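Local coordinates for phospholethanolamine N-methyltransferase 2 (Haemonchus contortus, PDB 4KRI), which probably catalyses S-adenosylmethionine-dependent N-methylation steps of phosphocholine biosynthesis, and here binds phosphomonomethylethanolamine and S-adenosylhomocysteine, at residues 104-109 with 155-160; 140-145 with 274-279. One frame throughout, in Å; residues are numbered along the deposited sequence.

Interaction 1. Residues 104-109 with 155-160; sequences QDLSKV and LDFIWT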
# COMPACT_ATOMS: atom_id res chain seq x y z
N GLN A 104 -11.49 -2.04 13.30
CA GLN A 104 -12.60 -1.12 13.41
C GLN A 104 -13.26 -0.97 12.06
O GLN A 104 -12.59 -0.67 11.07
CB GLN A 104 -12.13 0.24 13.93
CG GLN A 104 -13.24 1.24 14.16
CD GLN A 104 -14.16 0.85 15.30
OE1 GLN A 104 -13.72 0.31 16.31
NE2 GLN A 104 -15.46 1.10 15.12
N ASP A 105 -14.58 -1.16 12.01
CA ASP A 105 -15.36 -0.98 10.79
C ASP A 105 -15.61 0.51 10.55
O ASP A 105 -16.14 1.20 11.42
CB ASP A 105 -16.68 -1.72 10.91
CG ASP A 105 -17.53 -1.63 9.66
OD1 ASP A 105 -17.01 -1.30 8.57
OD2 ASP A 105 -18.74 -1.91 9.77
N LEU A 106 -15.22 1.01 9.37
CA LEU A 106 -15.41 2.42 9.04
C LEU A 106 -16.50 2.63 7.98
O LEU A 106 -16.62 3.71 7.41
CB LEU A 106 -14.09 3.07 8.61
CG LEU A 106 -12.96 3.11 9.64
CD1 LEU A 106 -11.75 3.84 9.07
CD2 LEU A 106 -13.41 3.80 10.91
N SER A 107 -17.30 1.59 7.71
CA SER A 107 -18.31 1.68 6.65
C SER A 107 -19.46 2.63 7.01
O SER A 107 -20.14 3.14 6.12
CB SER A 107 -18.86 0.30 6.29
OG SER A 107 -19.66 -0.24 7.33
N LYS A 108 -19.67 2.87 8.30
CA LYS A 108 -20.72 3.79 8.74
C LYS A 108 -20.15 5.17 9.01
O LYS A 108 -20.86 6.06 9.47
CB LYS A 108 -21.44 3.27 9.99
CG LYS A 108 -22.23 1.98 9.78
CD LYS A 108 -23.11 1.68 11.00
CE LYS A 108 -24.43 1.04 10.59
NZ LYS A 108 -24.26 -0.31 9.99
N VAL A 109 -18.85 5.32 8.73
CA VAL A 109 -18.21 6.63 8.77
C VAL A 109 -18.17 7.20 7.36
O VAL A 109 -17.38 6.76 6.51
CB VAL A 109 -16.78 6.57 9.35
CG1 VAL A 109 -16.11 7.92 9.20
CG2 VAL A 109 -16.82 6.17 10.81
N LEU A 155 -14.60 -1.41 3.73
CA LEU A 155 -14.09 -0.41 4.69
C LEU A 155 -14.05 -0.91 6.13
O LEU A 155 -14.17 -0.12 7.08
CB LEU A 155 -14.92 0.87 4.60
CG LEU A 155 -15.06 1.43 3.19
CD1 LEU A 155 -16.06 2.58 3.22
CD2 LEU A 155 -13.70 1.87 2.64
N ASP A 156 -13.87 -2.21 6.30
CA ASP A 156 -13.74 -2.80 7.64
C ASP A 156 -12.23 -3.04 7.78
O ASP A 156 -11.67 -3.87 7.08
CB ASP A 156 -14.56 -4.10 7.69
CG ASP A 156 -14.78 -4.59 9.10
OD1 ASP A 156 -14.21 -4.00 10.05
OD2 ASP A 156 -15.54 -5.59 9.27
N PHE A 157 -11.57 -2.27 8.64
CA PHE A 157 -10.09 -2.25 8.63
C PHE A 157 -9.42 -2.90 9.83
O PHE A 157 -9.97 -2.92 10.93
CB PHE A 157 -9.60 -0.82 8.47
CG PHE A 157 -9.97 -0.20 7.16
CD1 PHE A 157 -9.36 -0.62 5.99
CD2 PHE A 157 -10.96 0.77 7.09
CE1 PHE A 157 -9.70 -0.06 4.77
CE2 PHE A 157 -11.32 1.34 5.88
CZ PHE A 157 -10.68 0.92 4.71
N ILE A 158 -8.22 -3.43 9.61
CA ILE A 158 -7.36 -3.96 10.67
C ILE A 158 -6.03 -3.22 10.59
O ILE A 158 -5.35 -3.29 9.57
CB ILE A 158 -7.06 -5.44 10.46
CG1 ILE A 158 -8.37 -6.24 10.38
CG2 ILE A 158 -6.18 -5.97 11.60
CD1 ILE A 158 -8.17 -7.65 9.82
N TRP A 159 -5.66 -2.52 11.65
CA TRP A 159 -4.33 -1.92 11.70
C TRP A 159 -3.40 -2.86 12.43
O TRP A 159 -3.76 -3.43 13.45
CB TRP A 159 -4.35 -0.58 12.47
CG TRP A 159 -4.92 0.58 11.72
CD1 TRP A 159 -4.22 1.57 11.09
CD2 TRP A 159 -6.30 0.89 11.55
NE1 TRP A 159 -5.10 2.48 10.53
CE2 TRP A 159 -6.38 2.08 10.80
CE3 TRP A 159 -7.49 0.28 11.96
CZ2 TRP A 159 -7.60 2.67 10.45
CZ3 TRP A 159 -8.69 0.86 11.61
CH2 TRP A 159 -8.74 2.04 10.86
N THR A 160 -2.18 -3.01 11.93
CA THR A 160 -1.14 -3.73 12.65
C THR A 160 -0.08 -2.69 12.98
O THR A 160 0.51 -2.12 12.07
CB THR A 160 -0.49 -4.82 11.76
OG1 THR A 160 -1.48 -5.80 11.39
CG2 THR A 160 0.63 -5.53 12.51
O HOH W 1 -18.08 -5.05 10.37
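An antiparallel strand pairing that runs into an Asx turn joins Gln104, Asp105 and Leu106 to Leu155, Asp156 and Phe157; the end-to-end directions of the touching parts are 163° apart. Gln104 and Phe157 form a hydrogen-bonded pair: Gln104 N gives its hydrogen to Phe157 O at 2.9 Å, almost in line with that carbonyl, whereas Phe157 N reaches Gln104 O from well above the carbonyl plane. Beyond the strand end, Leu106 N still bonds to Leu155 O at 2.8 Å. The turn is closed by Ser107 N, which meets Asp105 OD1 at 3.0 Å from above the carboxylate plane, while Ser107 OG donates to Asp105 OD2. Strands 98-105 and 156-166 are neighbours in the N-terminal half of this di-domain enzyme, and the pairing divides their side chains by face. On one, Asp105 and Asp156 cross at about a right angle, with OD1 of Asp105 4.2 Å from OD1 of Asp156. A water donates to Asp156 OD2 and, weakly, to Asp105 OD2; Arg103 forms a salt bridge with Asp156 OD1, which probably offsets part of the like-charge repulsion, and Ser147 bonds to OD2. Gln104 and Phe157 share the other face. Leu106, just past the strand end, packs its CD1 3.7 Å from Phe157 CD2; chi1 -62° sets its CG at that ring's edge. The same methyl lies at the indole edge, 3.9 Å from Trp159 CH2.

Interaction 2. Residues 140-145 with 274-279; sequences AVNEVL and TYAVCD. With SAH (S-adenosyl-L-homocysteine), chain D.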
# COMPACT_ATOMS: atom_id res chain seq x y z
N ALA A 140 0.90 -2.25 8.84
CA ALA A 140 -0.05 -2.41 7.75
C ALA A 140 -1.46 -2.00 8.12
O ALA A 140 -1.81 -1.92 9.29
CB ALA A 140 -0.06 -3.86 7.24
N VAL A 141 -2.27 -1.74 7.10
CA VAL A 141 -3.72 -1.70 7.25
C VAL A 141 -4.27 -2.71 6.27
O VAL A 141 -3.98 -2.65 5.07
CB VAL A 141 -4.32 -0.34 6.88
CG1 VAL A 141 -5.83 -0.34 7.22
CG2 VAL A 141 -3.61 0.79 7.61
N ASN A 142 -5.05 -3.66 6.78
CA ASN A 142 -5.70 -4.64 5.93
C ASN A 142 -7.21 -4.48 5.98
O ASN A 142 -7.75 -3.86 6.90
CB ASN A 142 -5.36 -6.06 6.37
CG ASN A 142 -3.95 -6.46 6.02
OD1 ASN A 142 -3.65 -6.79 4.87
ND2 ASN A 142 -3.08 -6.48 7.03
N GLU A 143 -7.88 -5.05 4.99
CA GLU A 143 -9.33 -5.17 5.05
C GLU A 143 -9.72 -6.48 5.71
O GLU A 143 -9.06 -7.50 5.50
CB GLU A 143 -9.94 -5.16 3.65
CG GLU A 143 -9.69 -3.90 2.85
CD GLU A 143 -10.25 -4.00 1.44
OE1 GLU A 143 -9.69 -4.79 0.66
OE2 GLU A 143 -11.26 -3.34 1.11
N VAL A 144 -10.80 -6.45 6.50
CA VAL A 144 -11.40 -7.67 7.00
C VAL A 144 -12.05 -8.39 5.82
O VAL A 144 -12.99 -7.87 5.21
CB VAL A 144 -12.48 -7.39 8.06
CG1 VAL A 144 -13.10 -8.70 8.56
CG2 VAL A 144 -11.87 -6.62 9.21
N LEU A 145 -11.55 -9.57 5.47
CA LEU A 145 -11.98 -10.21 4.22
C LEU A 145 -13.39 -10.78 4.32
O LEU A 145 -14.14 -10.79 3.33
CB LEU A 145 -10.96 -11.28 3.78
CG LEU A 145 -9.62 -10.67 3.37
CD1 LEU A 145 -8.58 -11.75 3.12
CD2 LEU A 145 -9.78 -9.80 2.14
N THR A 274 -9.05 -6.65 -3.68
CA THR A 274 -8.86 -6.26 -2.28
C THR A 274 -7.58 -5.42 -2.21
O THR A 274 -6.77 -5.46 -3.14
CB THR A 274 -8.77 -7.48 -1.35
OG1 THR A 274 -7.70 -8.34 -1.78
CG2 THR A 274 -10.13 -8.25 -1.32
N TYR A 275 -7.41 -4.67 -1.12
CA TYR A 275 -6.30 -3.73 -0.99
C TYR A 275 -5.67 -3.78 0.41
O TYR A 275 -6.34 -4.15 1.37
CB TYR A 275 -6.80 -2.31 -1.24
CG TYR A 275 -7.28 -2.01 -2.65
CD1 TYR A 275 -6.44 -2.17 -3.74
CD2 TYR A 275 -8.57 -1.55 -2.87
CE1 TYR A 275 -6.87 -1.88 -5.03
CE2 TYR A 275 -9.01 -1.26 -4.17
CZ TYR A 275 -8.17 -1.43 -5.23
OH TYR A 275 -8.62 -1.12 -6.50
N ALA A 276 -4.40 -3.41 0.52
CA ALA A 276 -3.74 -3.28 1.83
C ALA A 276 -2.76 -2.12 1.78
O ALA A 276 -2.13 -1.89 0.75
CB ALA A 276 -2.99 -4.57 2.21
N VAL A 277 -2.67 -1.35 2.87
CA VAL A 277 -1.62 -0.34 2.98
C VAL A 277 -0.41 -1.04 3.59
O VAL A 277 -0.49 -1.56 4.70
CB VAL A 277 -2.03 0.80 3.92
CG1 VAL A 277 -1.00 1.92 3.89
CG2 VAL A 277 -3.40 1.34 3.54
N CYS A 278 0.71 -1.05 2.87
CA CYS A 278 1.95 -1.62 3.41
C CYS A 278 3.09 -1.31 2.48
O CYS A 278 2.87 -0.88 1.35
CB CYS A 278 1.85 -3.13 3.60
SG CYS A 278 1.51 -4.08 2.07
N ASP A 279 4.30 -1.51 2.97
CA ASP A 279 5.51 -1.32 2.19
C ASP A 279 5.84 -2.69 1.59
O ASP A 279 6.08 -3.65 2.32
CB ASP A 279 6.64 -0.83 3.10
CG ASP A 279 7.92 -0.52 2.34
OD1 ASP A 279 8.15 -1.12 1.26
OD2 ASP A 279 8.71 0.31 2.83
N SAH D . 0.19 1.30 -10.46
CA SAH D . -0.70 2.49 -10.37
CB SAH D . -0.03 3.59 -9.45
CG SAH D . 1.24 4.26 -9.97
SD SAH D . 1.91 5.47 -8.78
C SAH D . -1.10 2.97 -11.71
O SAH D . -0.77 2.35 -12.71
OXT SAH D . -1.94 3.85 -11.79
C5' SAH D . 3.15 4.62 -7.78
C4' SAH D . 2.67 4.08 -6.55
O4' SAH D . 3.72 3.25 -5.98
C3' SAH D . 2.44 5.16 -5.56
O3' SAH D . 1.08 5.13 -5.17
C2' SAH D . 3.31 4.85 -4.42
O2' SAH D . 2.71 5.14 -3.18
C1' SAH D . 3.56 3.38 -4.60
N9 SAH D . 4.76 2.90 -3.84
C8 SAH D . 6.02 3.39 -3.90
N7 SAH D . 6.80 2.63 -3.13
C5 SAH D . 6.06 1.65 -2.58
C6 SAH D . 6.35 0.59 -1.71
N6 SAH D . 7.62 0.40 -1.22
N1 SAH D . 5.34 -0.23 -1.36
C2 SAH D . 4.09 -0.06 -1.83
N3 SAH D . 3.79 0.94 -2.67
C4 SAH D . 4.74 1.81 -3.05
O HOH W 2 -6.07 -6.29 3.04
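Val141 and Val277 form an antiparallel hydrogen-bonded pair, the axes of strands 140-143 and 274-277 approaching to 4.7 Å at 162°. Val141 N bonds to Val277 O at 3.0 Å on a lone pair in the carbonyl plane, and Val277 N returns the bond to Val141 O. Their side chains lie side by side, pointing the same way, with Val141 CB 3.9 Å from Val277 CG2. On the other face, Asn142 OD1 approaches Ala276 CB. One water takes the hydrogen of Glu143 N and donates to both Asn142 OD1 and Tyr275 O, at 2.7 Å from the latter, thus linking the two backbones. Glu143 continues the pairing with its side chain: chi2 177° places CD anti to CA, and OE1 accepts from Tyr275 N at 2.9 Å, with the donor 44° above the carboxylate plane. Leu145 CD2 meets Thr274 CG2, while Thr274 OG1 bonds to His249. At the far end of the second segment, Asp279 OD1 accepts a hydrogen bond from N6 of S-adenosylhomocysteine at 3.0 Å and another from Cys281 N. An acidic residue following a strand, holding the adenine amino group, fits the cofactor site of a Rossmann-like methyltransferase, whose strand 273-277 here pairs with a strand of the N-terminal half.

Both contacts are largely buried; the partly exposed residues are Asp105 and Ser107 at the turn of interaction 1 and Leu145 in interaction 2. The centre of interaction 2 lies about 7 Å from the centre of the chain, against about 16 Å for that of interaction 1. Strands 156-166 and 132-143 connect them as sheet neighbours: Ile158 N is probably hydrogen-bonded to Asn142 O at 2.8 Å, and Trp159 CD1 packs against Val141 CG2. Interaction 1 joins strands within the N-terminal half, whereas interaction 2 carries the strand pairing across to the methyltransferase domain. Their carboxylates serve a turn, an inter-domain junction and a ligand site. Apolar packing also differs, from leucine against aromatic rings in interaction 1 to paired valines in interaction 2.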